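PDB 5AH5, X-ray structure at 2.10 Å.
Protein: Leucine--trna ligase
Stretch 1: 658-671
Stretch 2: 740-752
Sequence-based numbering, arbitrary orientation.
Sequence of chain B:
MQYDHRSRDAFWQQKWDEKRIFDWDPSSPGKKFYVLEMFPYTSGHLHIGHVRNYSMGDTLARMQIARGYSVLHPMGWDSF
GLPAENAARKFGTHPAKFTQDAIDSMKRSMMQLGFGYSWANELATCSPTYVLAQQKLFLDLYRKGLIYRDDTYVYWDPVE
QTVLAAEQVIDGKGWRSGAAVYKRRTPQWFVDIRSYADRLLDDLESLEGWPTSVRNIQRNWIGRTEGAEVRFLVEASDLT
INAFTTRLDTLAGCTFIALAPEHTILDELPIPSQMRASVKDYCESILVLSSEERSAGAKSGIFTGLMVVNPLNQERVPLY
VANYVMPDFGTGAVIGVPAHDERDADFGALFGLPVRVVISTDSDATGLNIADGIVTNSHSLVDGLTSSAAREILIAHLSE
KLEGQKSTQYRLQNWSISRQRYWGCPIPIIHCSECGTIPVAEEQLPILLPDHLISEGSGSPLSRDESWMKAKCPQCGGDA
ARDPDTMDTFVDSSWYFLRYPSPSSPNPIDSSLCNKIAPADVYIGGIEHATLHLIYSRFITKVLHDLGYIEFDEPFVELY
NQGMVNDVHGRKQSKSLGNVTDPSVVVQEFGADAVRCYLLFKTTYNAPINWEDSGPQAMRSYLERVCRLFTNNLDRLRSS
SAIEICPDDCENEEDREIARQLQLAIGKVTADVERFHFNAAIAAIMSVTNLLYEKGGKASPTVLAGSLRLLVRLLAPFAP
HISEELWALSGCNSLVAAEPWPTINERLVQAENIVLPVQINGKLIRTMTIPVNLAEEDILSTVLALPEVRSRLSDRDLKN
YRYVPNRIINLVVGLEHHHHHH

Stretch 1, residues 658-671: IARQLQLAIGKVTA
Stretch 2 (740-752) PWPTINERLVQAE

An irregular segment runs obliquely, in the opposite sense, along one side of a helix, held by two directed hydrogen bonds, one water bridge and a run of small apolar contacts that together bury 678 Å² counted over both sides. Residues 658-671 are helical throughout, with phi/psi near -62/-43 and i to i-4 backbone hydrogen bonds. The partner, 740-752, starts extended: Trp741, Pro742, Thr743 and Ile744 have psi between 122° and 150°. A type I turn follows from Asn745 to Leu748, closed by Leu748 N to Asn745 O at 2.9 Å. Register is set by Gln663 CA to Ile744 CA at 5.4 Å and Arg660 CA to Val749 CA at 4.8 Å, so the strap climbs toward the helix start as its own numbering rises.

The helix spends its inward positions, Ala659, Gln663, Ile666 and Val669, on this contact, and Thr670 adds a polar end. Gln663 (chi1 m, chi2 m, chi3 -53°) curls so that OE1 accepts from Asn745 N at 2.8 Å, with an angle of 151°; this satisfies the backbone amide at the first residue of the turn. Gln663 NE2 makes a weak hydrogen bond to Ala659 O at 3.4 Å, within its own helix, and Gln663 CG packs 3.9 Å from Leu748 CB.

At the other end Trp741 (chi1 t, chi2 -114°) donates from NE1 to Thr670 OG1 at 2.8 Å, nearly straight at 167°. Thr670, chi1 m, passes its own proton back to Ile666 O at 2.6 Å, and a water donates both to Thr670 OG1 at 3.1 Å and to Pro742 O at 2.7 Å. One hydroxyl thus ties indole, helix backbone and strap together. Val669 (chi1 t) meets the indole edge, CG1 to CZ2 of Trp741 at 3.8 Å.

Between these anchors, Ile666 (m, t) sets CD1 3.8 Å from Pro742 CB and CG2 4.1 Å from Ile744 CG1. Ile744 (m, t) reaches over Gly667, its CD1 3.8 Å from Gly667 CA; an ideal CB on that glycine would sit only 3.1 Å from the same CD1, so the bare backbone gives the methyl its room.

At the end of the turn, Leu748 (m, t) points toward the helix and sets CD2 3.9 Å from Ala659 CB, an ordinary apolar contact. Arg660 CA makes a CA-H...O contact with Leu748 O at 3.2 Å. The Arg660 side chain (t, t, chi3 148° between wells, chi4 -88°) runs along the strap, with CG 3.2 Å from Val749 O and CD 3.8 Å from Ala751 CB, and Val749 O also lies at the edge of the guanidinium, near its plane, 3.7 Å from Arg660 NE.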

ATOM      1  N   ILE B 658     -26.054  -4.531  31.965  1.00 35.38           N
ATOM      2  CA  ILE B 658     -25.219  -5.484  31.262  1.00 44.44           C
ATOM      3  C   ILE B 658     -25.624  -5.505  29.788  1.00 48.77           C
ATOM      4  O   ILE B 658     -24.782  -5.253  28.916  1.00 44.12           O
ATOM      5  CB  ILE B 658     -25.268  -6.884  31.892  1.00 43.92           C
ATOM      6  CG1 ILE B 658     -24.609  -6.845  33.270  1.00 45.01           C
ATOM      7  CG2 ILE B 658     -24.542  -7.908  31.001  1.00 47.35           C
ATOM      8  CD1 ILE B 658     -24.854  -8.077  34.132  1.00 47.42           C
ATOM      9  N   ALA B 659     -26.922  -5.711  29.521  1.00 47.87           N
ATOM     10  CA  ALA B 659     -27.417  -5.856  28.150  1.00 44.66           C
ATOM     11  C   ALA B 659     -27.061  -4.647  27.325  1.00 48.55           C
ATOM     12  O   ALA B 659     -26.606  -4.756  26.203  1.00 46.73           O
ATOM     13  CB  ALA B 659     -28.905  -6.112  28.124  1.00 46.46           C
ATOM     14  N   ARG B 660     -27.214  -3.487  27.921  1.00 46.44           N
ATOM     15  CA  ARG B 660     -26.867  -2.272  27.269  1.00 46.11           C
ATOM     16  C   ARG B 660     -25.390  -2.142  26.895  1.00 44.50           C
ATOM     17  O   ARG B 660     -25.074  -1.559  25.842  1.00 39.55           O
ATOM     18  CB  ARG B 660     -27.240  -1.092  28.143  1.00 46.83           C
ATOM     19  CG  ARG B 660     -26.797   0.226  27.532  1.00 50.52           C
ATOM     20  CD  ARG B 660     -27.340   1.468  28.207  1.00 54.64           C
ATOM     21  NE  ARG B 660     -26.325   2.502  28.063  1.00 55.88           N
ATOM     22  CZ  ARG B 660     -25.329   2.703  28.918  1.00 54.84           C
ATOM     23  NH1 ARG B 660     -25.231   1.982  30.038  1.00 57.00           N
ATOM     24  NH2 ARG B 660     -24.423   3.646  28.653  1.00 57.05           N
ATOM     25  N   GLN B 661     -24.522  -2.541  27.813  1.00 39.60           N
ATOM     26  CA  GLN B 661     -23.081  -2.435  27.628  1.00 42.44           C
ATOM     27  C   GLN B 661     -22.604  -3.352  26.453  1.00 37.70           C
ATOM     28  O   GLN B 661     -21.805  -2.945  25.633  1.00 37.36           O
ATOM     29  CB  GLN B 661     -22.379  -2.765  28.933  1.00 45.89           C
ATOM     30  CG  GLN B 661     -22.445  -1.637  29.962  1.00 54.35           C
ATOM     31  CD  GLN B 661     -21.103  -0.963  30.089  1.00 65.02           C
ATOM     32  OE1 GLN B 661     -20.298  -1.274  30.995  1.00 58.05           O
ATOM     33  NE2 GLN B 661     -20.797  -0.096  29.118  1.00 75.85           N
ATOM     34  N   LEU B 662     -23.192  -4.527  26.368  1.00 36.26           N
ATOM     35  CA  LEU B 662     -22.978  -5.436  25.294  1.00 40.69           C
ATOM     36  C   LEU B 662     -23.390  -4.887  23.968  1.00 46.95           C
ATOM     37  O   LEU B 662     -22.644  -5.048  23.009  1.00 40.68           O
ATOM     38  CB  LEU B 662     -23.611  -6.792  25.581  1.00 40.15           C
ATOM     39  CG  LEU B 662     -22.509  -7.618  26.277  1.00 45.89           C
ATOM     40  CD1 LEU B 662     -22.492  -7.418  27.793  1.00 40.00           C
ATOM     41  CD2 LEU B 662     -22.572  -9.059  25.909  1.00 47.16           C
ATOM     42  N   GLN B 663     -24.502  -4.151  23.924  1.00 41.94           N
ATOM     43  CA  GLN B 663     -24.986  -3.621  22.679  1.00 38.17           C
ATOM     44  C   GLN B 663     -24.087  -2.539  22.197  1.00 40.33           C
ATOM     45  O   GLN B 663     -23.800  -2.477  20.986  1.00 40.19           O
ATOM     46  CB  GLN B 663     -26.401  -3.024  22.780  1.00 41.97           C
ATOM     47  CG  GLN B 663     -27.457  -3.964  23.313  1.00 39.65           C
ATOM     48  CD  GLN B 663     -27.485  -5.243  22.581  1.00 35.66           C
ATOM     49  OE1 GLN B 663     -27.583  -5.223  21.373  1.00 35.23           O
ATOM     50  NE2 GLN B 663     -27.511  -6.382  23.305  1.00 42.39           N
ATOM     51  N   LEU B 664     -23.675  -1.656  23.101  1.00 34.47           N
ATOM     52  CA  LEU B 664     -22.641  -0.715  22.740  1.00 39.93           C
ATOM     53  C   LEU B 664     -21.336  -1.407  22.229  1.00 34.96           C
ATOM     54  O   LEU B 664     -20.635  -0.822  21.459  1.00 34.00           O
ATOM     55  CB  LEU B 664     -22.252   0.194  23.893  1.00 42.91           C
ATOM     56  CG  LEU B 664     -23.396   1.002  24.537  1.00 55.34           C
ATOM     57  CD1 LEU B 664     -22.785   1.872  25.621  1.00 55.22           C
ATOM     58  CD2 LEU B 664     -24.201   1.801  23.496  1.00 52.57           C
ATOM     59  N   ALA B 665     -20.981  -2.542  22.811  1.00 36.70           N
ATOM     60  CA  ALA B 665     -19.749  -3.232  22.515  1.00 38.16           C
ATOM     61  C   ALA B 665     -19.883  -3.832  21.105  1.00 35.36           C
ATOM     62  O   ALA B 665     -18.971  -3.677  20.288  1.00 33.55           O
ATOM     63  CB  ALA B 665     -19.465  -4.297  23.534  1.00 35.84           C
ATOM     64  N   ILE B 666     -21.045  -4.390  20.796  1.00 35.16           N
ATOM     65  CA  ILE B 666     -21.316  -4.880  19.418  1.00 36.58           C
ATOM     66  C   ILE B 666     -21.096  -3.763  18.411  1.00 37.75           C
ATOM     67  O   ILE B 666     -20.352  -3.918  17.417  1.00 31.39           O
ATOM     68  CB  ILE B 666     -22.741  -5.443  19.264  1.00 36.01           C
ATOM     69  CG1 ILE B 666     -22.904  -6.701  20.101  1.00 36.93           C
ATOM     70  CG2 ILE B 666     -23.081  -5.735  17.809  1.00 36.44           C
ATOM     71  CD1 ILE B 666     -24.361  -7.174  20.196  1.00 40.76           C
ATOM     72  N   GLY B 667     -21.695  -2.613  18.693  1.00 35.75           N
ATOM     73  CA  GLY B 667     -21.631  -1.473  17.773  1.00 34.82           C
ATOM     74  C   GLY B 667     -20.216  -0.944  17.601  1.00 38.71           C
ATOM     75  O   GLY B 667     -19.802  -0.559  16.492  1.00 35.25           O
ATOM     76  N   LYS B 668     -19.481  -0.907  18.706  1.00 33.89           N
ATOM     77  CA  LYS B 668     -18.197  -0.288  18.733  1.00 36.38           C
ATOM     78  C   LYS B 668     -17.097  -1.212  18.066  1.00 31.73           C
ATOM     79  O   LYS B 668     -16.325  -0.731  17.284  1.00 32.80           O
ATOM     80  CB  LYS B 668     -17.860   0.035  20.166  1.00 39.93           C
ATOM     81  CG  LYS B 668     -16.671   0.937  20.342  1.00 46.90           C
ATOM     82  CD  LYS B 668     -16.737   1.530  21.745  1.00 60.07           C
ATOM     83  CE  LYS B 668     -15.368   1.837  22.329  1.00 68.31           C
ATOM     84  NZ  LYS B 668     -15.409   1.714  23.820  1.00 74.00           N
ATOM     85  N   VAL B 669     -17.144  -2.504  18.360  1.00 27.99           N
ATOM     86  CA  VAL B 669     -16.290  -3.502  17.801  1.00 29.97           C
ATOM     87  C   VAL B 669     -16.492  -3.555  16.302  1.00 33.20           C
ATOM     88  O   VAL B 669     -15.515  -3.510  15.562  1.00 32.04           O
ATOM     89  CB  VAL B 669     -16.540  -4.864  18.417  1.00 27.11           C
ATOM     90  CG1 VAL B 669     -15.777  -5.957  17.613  1.00 29.14           C
ATOM     91  CG2 VAL B 669     -16.008  -4.848  19.831  1.00 26.01           C
ATOM     92  N   THR B 670     -17.757  -3.587  15.875  1.00 29.11           N
ATOM     93  CA  THR B 670     -18.125  -3.573  14.453  1.00 31.61           C
ATOM     94  C   THR B 670     -17.527  -2.366  13.708  1.00 31.66           C
ATOM     95  O   THR B 670     -16.754  -2.502  12.701  1.00 29.25           O
ATOM     96  CB  THR B 670     -19.700  -3.653  14.261  1.00 29.34           C
ATOM     97  OG1 THR B 670     -20.237  -4.792  14.962  1.00 28.07           O
ATOM     98  CG2 THR B 670     -20.055  -3.783  12.815  1.00 31.89           C
ATOM     99  N   ALA B 671     -17.824  -1.178  14.208  1.00 29.79           N
ATOM    100  CA  ALA B 671     -17.365   0.067  13.573  1.00 30.24           C
ATOM    101  C   ALA B 671     -15.825   0.189  13.633  1.00 32.62           C
ATOM    102  O   ALA B 671     -15.209   0.663  12.677  1.00 29.39           O
ATOM    103  CB  ALA B 671     -18.015   1.309  14.222  1.00 35.10           C
ATOM    104  N   PRO B 740     -23.464 -16.141  12.272  1.00 33.52           N
ATOM    105  CA  PRO B 740     -23.706 -14.743  11.910  1.00 34.03           C
ATOM    106  C   PRO B 740     -23.181 -13.744  12.982  1.00 33.41           C
ATOM    107  O   PRO B 740     -23.237 -14.017  14.198  1.00 34.43           O
ATOM    108  CB  PRO B 740     -25.241 -14.637  11.736  1.00 38.37           C
ATOM    109  CG  PRO B 740     -25.755 -16.016  11.817  1.00 42.59           C
ATOM    110  CD  PRO B 740     -24.695 -16.931  12.389  1.00 40.40           C
ATOM    111  N   TRP B 741     -22.639 -12.628  12.514  1.00 30.03           N
ATOM    112  CA  TRP B 741     -22.050 -11.644  13.388  1.00 32.95           C
ATOM    113  C   TRP B 741     -23.195 -11.015  14.237  1.00 37.88           C
ATOM    114  O   TRP B 741     -24.292 -10.832  13.740  1.00 34.63           O
ATOM    115  CB  TRP B 741     -21.410 -10.578  12.559  1.00 30.16           C
ATOM    116  CG  TRP B 741     -20.709  -9.481  13.318  1.00 30.53           C
ATOM    117  CD1 TRP B 741     -21.068  -8.165  13.355  1.00 27.98           C
ATOM    118  CD2 TRP B 741     -19.448  -9.576  14.024  1.00 30.85           C
ATOM    119  NE1 TRP B 741     -20.150  -7.454  14.087  1.00 31.67           N
ATOM    120  CE2 TRP B 741     -19.171  -8.301  14.542  1.00 30.44           C
ATOM    121  CE3 TRP B 741     -18.591 -10.632  14.351  1.00 29.28           C
ATOM    122  CZ2 TRP B 741     -18.023  -8.031  15.316  1.00 31.34           C
ATOM    123  CZ3 TRP B 741     -17.457 -10.369  15.153  1.00 30.98           C
ATOM    124  CH2 TRP B 741     -17.191  -9.076  15.617  1.00 29.85           C
ATOM    125  N   PRO B 742     -22.922 -10.665  15.500  1.00 35.85           N
ATOM    126  CA  PRO B 742     -24.014 -10.075  16.272  1.00 36.64           C
ATOM    127  C   PRO B 742     -24.489  -8.761  15.710  1.00 36.65           C
ATOM    128  O   PRO B 742     -23.689  -7.964  15.132  1.00 41.36           O
ATOM    129  CB  PRO B 742     -23.390  -9.828  17.641  1.00 36.64           C
ATOM    130  CG  PRO B 742     -22.186 -10.678  17.692  1.00 35.43           C
ATOM    131  CD  PRO B 742     -21.703 -10.829  16.290  1.00 34.69           C
ATOM    132  N   THR B 743     -25.767  -8.501  15.926  1.00 39.02           N
ATOM    133  CA  THR B 743     -26.390  -7.222  15.583  1.00 49.94           C
ATOM    134  C   THR B 743     -26.961  -6.536  16.833  1.00 47.46           C
ATOM    135  O   THR B 743     -27.422  -7.198  17.745  1.00 36.50           O
ATOM    136  CB  THR B 743     -27.508  -7.441  14.549  1.00 51.62           C
ATOM    137  OG1 THR B 743     -28.489  -8.310  15.103  1.00 56.18           O
ATOM    138  CG2 THR B 743     -26.934  -8.118  13.274  1.00 54.76           C
ATOM    139  N   ILE B 744     -26.945  -5.208  16.837  1.00 45.52           N
ATOM    140  CA  ILE B 744     -27.498  -4.445  17.936  1.00 46.53           C
ATOM    141  C   ILE B 744     -29.009  -4.743  18.096  1.00 45.68           C
ATOM    142  O   ILE B 744     -29.760  -4.654  17.146  1.00 41.22           O
ATOM    143  CB  ILE B 744     -27.257  -2.961  17.742  1.00 46.01           C
ATOM    144  CG1 ILE B 744     -25.780  -2.650  17.954  1.00 45.02           C
ATOM    145  CG2 ILE B 744     -28.069  -2.155  18.759  1.00 48.09           C
ATOM    146  CD1 ILE B 744     -25.375  -1.272  17.464  1.00 46.48           C
ATOM    147  N   ASN B 745     -29.406  -5.211  19.276  1.00 46.14           N
ATOM    148  CA  ASN B 745     -30.825  -5.279  19.636  1.00 47.09           C
ATOM    149  C   ASN B 745     -31.233  -3.903  20.178  1.00 44.08           C
ATOM    150  O   ASN B 745     -30.824  -3.540  21.279  1.00 34.45           O
ATOM    151  CB  ASN B 745     -31.063  -6.388  20.641  1.00 46.59           C
ATOM    152  CG  ASN B 745     -32.542  -6.572  20.935  1.00 49.04           C
ATOM    153  OD1 ASN B 745     -33.281  -5.604  21.217  1.00 57.45           O
ATOM    154  ND2 ASN B 745     -32.979  -7.794  20.864  1.00 44.57           N
ATOM    155  N   GLU B 746     -31.927  -3.121  19.343  1.00 46.55           N
ATOM    156  CA  GLU B 746     -32.275  -1.708  19.635  1.00 52.65           C
ATOM    157  C   GLU B 746     -33.205  -1.510  20.866  1.00 45.38           C
ATOM    158  O   GLU B 746     -33.227  -0.436  21.421  1.00 44.63           O
ATOM    159  CB  GLU B 746     -32.911  -1.016  18.407  1.00 62.79           C
ATOM    160  CG  GLU B 746     -31.910  -0.360  17.447  1.00 71.03           C
ATOM    161  CD  GLU B 746     -31.375   0.987  17.957  1.00 86.85           C
ATOM    162  OE1 GLU B 746     -32.125   1.738  18.639  1.00 96.38           O
ATOM    163  OE2 GLU B 746     -30.194   1.309  17.672  1.00 91.80           O
ATOM    164  N   ARG B 747     -33.923  -2.549  21.276  1.00 45.19           N
ATOM    165  CA  ARG B 747     -34.638  -2.564  22.575  1.00 54.43           C
ATOM    166  C   ARG B 747     -33.675  -2.505  23.782  1.00 52.49           C
ATOM    167  O   ARG B 747     -34.095  -2.061  24.851  1.00 44.88           O
ATOM    168  CB  ARG B 747     -35.533  -3.822  22.791  1.00 51.80           C
ATOM    169  CG  ARG B 747     -36.488  -4.266  21.685  1.00 62.47           C
ATOM    170  CD  ARG B 747     -37.977  -4.126  21.995  1.00 63.44           C
ATOM    171  NE  ARG B 747     -38.382  -4.631  23.308  1.00 61.36           N
ATOM    172  CZ  ARG B 747     -38.993  -5.794  23.570  1.00 61.26           C
ATOM    173  NH1 ARG B 747     -39.317  -6.677  22.617  1.00 66.18           N
ATOM    174  NH2 ARG B 747     -39.273  -6.091  24.837  1.00 59.72           N
ATOM    175  N   LEU B 748     -32.427  -2.984  23.649  1.00 41.99           N
ATOM    176  CA  LEU B 748     -31.539  -3.066  24.814  1.00 38.57           C
ATOM    177  C   LEU B 748     -30.485  -2.007  24.895  1.00 42.29           C
ATOM    178  O   LEU B 748     -29.768  -1.955  25.877  1.00 45.10           O
ATOM    179  CB  LEU B 748     -30.950  -4.440  24.912  1.00 43.50           C
ATOM    180  CG  LEU B 748     -31.991  -5.514  25.119  1.00 42.83           C
ATOM    181  CD1 LEU B 748     -31.416  -6.859  24.761  1.00 43.38           C
ATOM    182  CD2 LEU B 748     -32.472  -5.506  26.586  1.00 49.81           C
ATOM    183  N   VAL B 749     -30.460  -1.105  23.927  1.00 44.39           N
ATOM    184  CA  VAL B 749     -29.426  -0.091  23.791  1.00 50.31           C
ATOM    185  C   VAL B 749     -29.502   1.058  24.790  1.00 51.19           C
ATOM    186  O   VAL B 749     -28.442   1.610  25.170  1.00 52.38           O
ATOM    187  CB  VAL B 749     -29.454   0.513  22.351  1.00 55.84           C
ATOM    188  CG1 VAL B 749     -28.585   1.771  22.205  1.00 57.29           C
ATOM    189  CG2 VAL B 749     -29.001  -0.545  21.376  1.00 58.67           C
ATOM    190  N   GLN B 750     -30.717   1.495  25.161  1.00 61.99           N
ATOM    191  CA  GLN B 750     -30.863   2.460  26.287  1.00 53.98           C
ATOM    192  C   GLN B 750     -31.293   1.620  27.417  1.00 49.55           C
ATOM    193  O   GLN B 750     -32.133   0.746  27.238  1.00 45.20           O
ATOM    194  CB  GLN B 750     -31.930   3.504  26.057  1.00 68.92           C
ATOM    195  CG  GLN B 750     -31.689   4.442  24.890  1.00 77.38           C
ATOM    196  CD  GLN B 750     -32.989   5.061  24.402  1.00 85.43           C
ATOM    197  OE1 GLN B 750     -34.007   4.366  24.229  1.00 86.34           O
ATOM    198  NE2 GLN B 750     -32.969   6.374  24.175  1.00 89.73           N
ATOM    199  N   ALA B 751     -30.718   1.863  28.584  1.00 51.67           N
ATOM    200  CA  ALA B 751     -31.210   1.255  29.807  1.00 54.66           C
ATOM    201  C   ALA B 751     -32.328   2.210  30.313  1.00 53.43           C
ATOM    202  O   ALA B 751     -32.783   3.100  29.569  1.00 39.79           O
ATOM    203  CB  ALA B 751     -30.085   1.096  30.834  1.00 56.96           C
ATOM    204  N   GLU B 752     -32.741   1.996  31.553  1.00 47.65           N
ATOM    205  CA  GLU B 752     -33.851   2.708  32.142  1.00 61.08           C
ATOM    206  C   GLU B 752     -33.457   4.157  32.510  1.00 47.68           C
ATOM    207  O   GLU B 752     -34.294   5.023  32.434  1.00 42.63           O
ATOM    208  CB  GLU B 752     -34.387   1.920  33.360  1.00 70.29           C
ATOM    209  CG  GLU B 752     -34.884   0.502  33.004  1.00 87.01           C
ATOM    210  CD  GLU B 752     -35.170  -0.396  34.220  1.00 97.41           C
ATOM    211  OE1 GLU B 752     -35.438   0.143  35.320  1.00 95.78           O
ATOM    212  OE2 GLU B 752     -35.132  -1.650  34.079  1.00103.50           O
TER
HETATM  213  O   HOH W   1     -23.175  -5.414  14.252  1.00 39.44           O